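Local coordinates for MAGE domain-containing protein (Xenopus laevis, PDB 7DG2), which is probably the Nse3 subunit of the Smc5/6 complex, pairing with Nse1 through its MAGE homology domain to shape Nse4, at residues B[115-120]-B[166-171]. Residues are numbered along the deposited sequence; the frame is centred on the assembly and turned at random.
Sequences TAKESA and PVEYEF
A116 and F171 form an antiparallel hydrogen-bonded pair at the wing of a winged-helix fold in the MAGE homology domain, where short strand 116-117 lines the edge of the hairpin made by strands 156-160 and 169-173. The shorter of the two bonds of the A116-F171 pair, F171 N to A116 O at 2.7 Å, is nearly straight. K117 faces E170 as the following non-hydrogen-bonded pair and is the N-cap of helix 118-127, so strand pairing passes directly into a helix start: E118 N, in the first turn, still donates to Y169 O at 2.9 Å.

E118 is central among the side chains. With CG anti to the backbone N (chi1 179°) and the chain extended beyond it, it lies beside Y169, both pointing the same way, and brings OE1 to 3.4 Å from Y169 CB; carboxylate and ring planes are 80° apart. Closer to the backbone, CG of E118 meets the edge of the F171 ring at CE2, 3.8 Å away. E118 is buried, and its carboxylate has partners on both oxygens: Y158 OH and a water at OE1, W122 NE1 and a salt bridge from K143 at OE2, tying the helix start to the hairpin and helix 142-152.

On the face that carries K117 and E170, away from A116 and F171, the K117 side chain crosses that of E168 at about a right angle, its CD 3.4 Å from E168 OE1. The lysine bends at chi4 (-48°), and NZ makes a long salt bridge of 4.0 Å to E170 OE1. T115 CG2 packs against the same glutamate. Beside the helix start, one water accepts from S119 N and donates to Y169 O at 3.0 Å.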
ATOM      1  N   THR B 115     -27.197 -14.216   6.240  1.00 25.47           N
ATOM      2  CA  THR B 115     -26.697 -14.357   7.601  1.00 24.19           C
ATOM      3  C   THR B 115     -26.055 -15.731   7.713  1.00 25.47           C
ATOM      4  O   THR B 115     -26.474 -16.679   7.043  1.00 29.30           O
ATOM      5  CB  THR B 115     -27.803 -14.200   8.665  1.00 28.30           C
ATOM      6  OG1 THR B 115     -28.489 -12.961   8.474  1.00 39.46           O
ATOM      7  CG2 THR B 115     -27.210 -14.181  10.050  1.00 28.45           C
ATOM      8  N   ALA B 116     -25.016 -15.827   8.540  1.00 27.49           N
ATOM      9  CA  ALA B 116     -24.371 -17.100   8.822  1.00 27.61           C
ATOM     10  C   ALA B 116     -23.928 -17.128  10.275  1.00 27.56           C
ATOM     11  O   ALA B 116     -23.376 -16.148  10.783  1.00 27.93           O
ATOM     12  CB  ALA B 116     -23.161 -17.340   7.907  1.00 27.70           C
ATOM     13  N   LYS B 117     -24.162 -18.255  10.943  1.00 30.70           N
ATOM     14  CA  LYS B 117     -23.652 -18.410  12.297  1.00 29.99           C
ATOM     15  C   LYS B 117     -22.133 -18.480  12.281  1.00 31.95           C
ATOM     16  O   LYS B 117     -21.521 -18.989  11.333  1.00 28.90           O
ATOM     17  CB  LYS B 117     -24.227 -19.668  12.951  1.00 34.26           C
ATOM     18  CG  LYS B 117     -25.720 -19.611  13.189  1.00 40.76           C
ATOM     19  CD  LYS B 117     -26.141 -20.548  14.316  1.00 47.90           C
ATOM     20  CE  LYS B 117     -27.621 -20.389  14.636  1.00 50.90           C
ATOM     21  NZ  LYS B 117     -28.002 -18.953  14.791  1.00 49.85           N
ATOM     22  N   GLU B 118     -21.515 -17.954  13.343  1.00 28.54           N
ATOM     23  CA  GLU B 118     -20.063 -18.056  13.457  1.00 30.99           C
ATOM     24  C   GLU B 118     -19.603 -19.503  13.333  1.00 33.44           C
ATOM     25  O   GLU B 118     -18.588 -19.787  12.685  1.00 27.94           O
ATOM     26  CB  GLU B 118     -19.571 -17.451  14.777  1.00 26.05           C
ATOM     27  CG  GLU B 118     -18.055 -17.559  14.940  1.00 32.05           C
ATOM     28  CD  GLU B 118     -17.482 -16.688  16.050  1.00 33.33           C
ATOM     29  OE1 GLU B 118     -18.263 -16.184  16.888  1.00 35.66           O
ATOM     30  OE2 GLU B 118     -16.240 -16.507  16.080  1.00 32.18           O
ATOM     31  N   SER B 119     -20.355 -20.439  13.925  1.00 34.01           N
ATOM     32  CA  SER B 119     -19.956 -21.841  13.863  1.00 31.42           C
ATOM     33  C   SER B 119     -19.925 -22.346  12.426  1.00 30.14           C
ATOM     34  O   SER B 119     -19.030 -23.111  12.046  1.00 33.86           O
ATOM     35  CB  SER B 119     -20.894 -22.698  14.719  1.00 31.82           C
ATOM     36  OG  SER B 119     -22.258 -22.545  14.342  1.00 35.02           O
ATOM     37  N   ALA B 120     -20.889 -21.920  11.604  1.00 31.25           N
ATOM     38  CA  ALA B 120     -20.899 -22.336  10.208  1.00 32.11           C
ATOM     39  C   ALA B 120     -19.696 -21.790   9.452  1.00 30.07           C
ATOM     40  O   ALA B 120     -19.164 -22.463   8.567  1.00 28.20           O
ATOM     41  CB  ALA B 120     -22.197 -21.891   9.537  1.00 30.02           C
ATOM     42  N   PRO B 166     -26.360 -19.664  26.060  1.00 63.05           N
ATOM     43  CA  PRO B 166     -24.899 -19.609  25.861  1.00 60.93           C
ATOM     44  C   PRO B 166     -24.609 -18.667  24.704  1.00 56.85           C
ATOM     45  O   PRO B 166     -25.120 -18.860  23.599  1.00 58.61           O
ATOM     46  CB  PRO B 166     -24.523 -21.061  25.531  1.00 61.74           C
ATOM     47  CG  PRO B 166     -25.741 -21.883  25.848  1.00 61.72           C
ATOM     48  CD  PRO B 166     -26.906 -20.966  25.649  1.00 61.29           C
ATOM     49  N   VAL B 167     -23.814 -17.624  24.967  1.00 55.03           N
ATOM     50  CA  VAL B 167     -23.657 -16.552  23.988  1.00 52.94           C
ATOM     51  C   VAL B 167     -23.101 -17.116  22.687  1.00 49.64           C
ATOM     52  O   VAL B 167     -22.142 -17.896  22.679  1.00 45.79           O
ATOM     53  CB  VAL B 167     -22.773 -15.426  24.544  1.00 55.50           C
ATOM     54  CG1 VAL B 167     -21.368 -15.929  24.868  1.00 55.71           C
ATOM     55  CG2 VAL B 167     -22.723 -14.259  23.559  1.00 50.03           C
ATOM     56  N   GLU B 168     -23.731 -16.739  21.579  1.00 46.77           N
ATOM     57  CA  GLU B 168     -23.365 -17.199  20.249  1.00 44.24           C
ATOM     58  C   GLU B 168     -23.410 -16.006  19.304  1.00 36.41           C
ATOM     59  O   GLU B 168     -24.201 -15.079  19.495  1.00 33.38           O
ATOM     60  CB  GLU B 168     -24.314 -18.317  19.778  1.00 45.15           C
ATOM     61  CG  GLU B 168     -24.030 -18.866  18.391  1.00 48.87           C
ATOM     62  CD  GLU B 168     -24.950 -20.013  18.018  1.00 50.67           C
ATOM     63  OE1 GLU B 168     -24.507 -20.912  17.270  1.00 56.95           O
ATOM     64  OE2 GLU B 168     -26.113 -20.019  18.477  1.00 54.08           O
ATOM     65  N   TYR B 169     -22.560 -16.031  18.277  1.00 37.29           N
ATOM     66  CA  TYR B 169     -22.449 -14.920  17.343  1.00 33.73           C
ATOM     67  C   TYR B 169     -22.809 -15.350  15.926  1.00 33.10           C
ATOM     68  O   TYR B 169     -22.641 -16.513  15.543  1.00 29.89           O
ATOM     69  CB  TYR B 169     -21.035 -14.337  17.359  1.00 34.07           C
ATOM     70  CG  TYR B 169     -20.745 -13.497  18.579  1.00 34.93           C
ATOM     71  CD1 TYR B 169     -20.296 -14.079  19.752  1.00 37.50           C
ATOM     72  CD2 TYR B 169     -20.931 -12.120  18.555  1.00 37.90           C
ATOM     73  CE1 TYR B 169     -20.037 -13.307  20.871  1.00 40.47           C
ATOM     74  CE2 TYR B 169     -20.668 -11.343  19.659  1.00 38.07           C
ATOM     75  CZ  TYR B 169     -20.225 -11.942  20.817  1.00 40.55           C
ATOM     76  OH  TYR B 169     -19.969 -11.170  21.925  1.00 49.05           O
ATOM     77  N   GLU B 170     -23.307 -14.392  15.148  1.00 29.36           N
ATOM     78  CA  GLU B 170     -23.584 -14.605  13.736  1.00 27.06           C
ATOM     79  C   GLU B 170     -23.039 -13.434  12.927  1.00 26.55           C
ATOM     80  O   GLU B 170     -22.833 -12.332  13.441  1.00 26.92           O
ATOM     81  CB  GLU B 170     -25.083 -14.777  13.474  1.00 28.71           C
ATOM     82  CG  GLU B 170     -25.917 -13.592  13.913  1.00 33.54           C
ATOM     83  CD  GLU B 170     -27.393 -13.924  13.987  1.00 38.75           C
ATOM     84  OE1 GLU B 170     -27.749 -15.104  13.775  1.00 40.65           O
ATOM     85  OE2 GLU B 170     -28.192 -13.004  14.255  1.00 47.55           O
ATOM     86  N   PHE B 171     -22.816 -13.688  11.641  1.00 27.05           N
ATOM     87  CA  PHE B 171     -22.188 -12.728  10.748  1.00 26.48           C
ATOM     88  C   PHE B 171     -23.163 -12.262   9.677  1.00 24.42           C
ATOM     89  O   PHE B 171     -23.954 -13.054   9.153  1.00 24.15           O
ATOM     90  CB  PHE B 171     -20.980 -13.345  10.055  1.00 26.10           C
ATOM     91  CG  PHE B 171     -19.764 -13.488  10.913  1.00 29.63           C
ATOM     92  CD1 PHE B 171     -18.853 -12.447  11.024  1.00 27.59           C
ATOM     93  CD2 PHE B 171     -19.480 -14.693  11.542  1.00 30.19           C
ATOM     94  CE1 PHE B 171     -17.697 -12.600  11.766  1.00 30.68           C
ATOM     95  CE2 PHE B 171     -18.325 -14.852  12.279  1.00 31.13           C
ATOM     96  CZ  PHE B 171     -17.441 -13.805  12.400  1.00 31.83           C
TER
HETATM   97  O   HOH W   1     -20.085 -17.494  18.321  1.00 36.10           O
HETATM   98  O   HOH W   2     -21.851 -19.353  16.186  1.00 41.66           O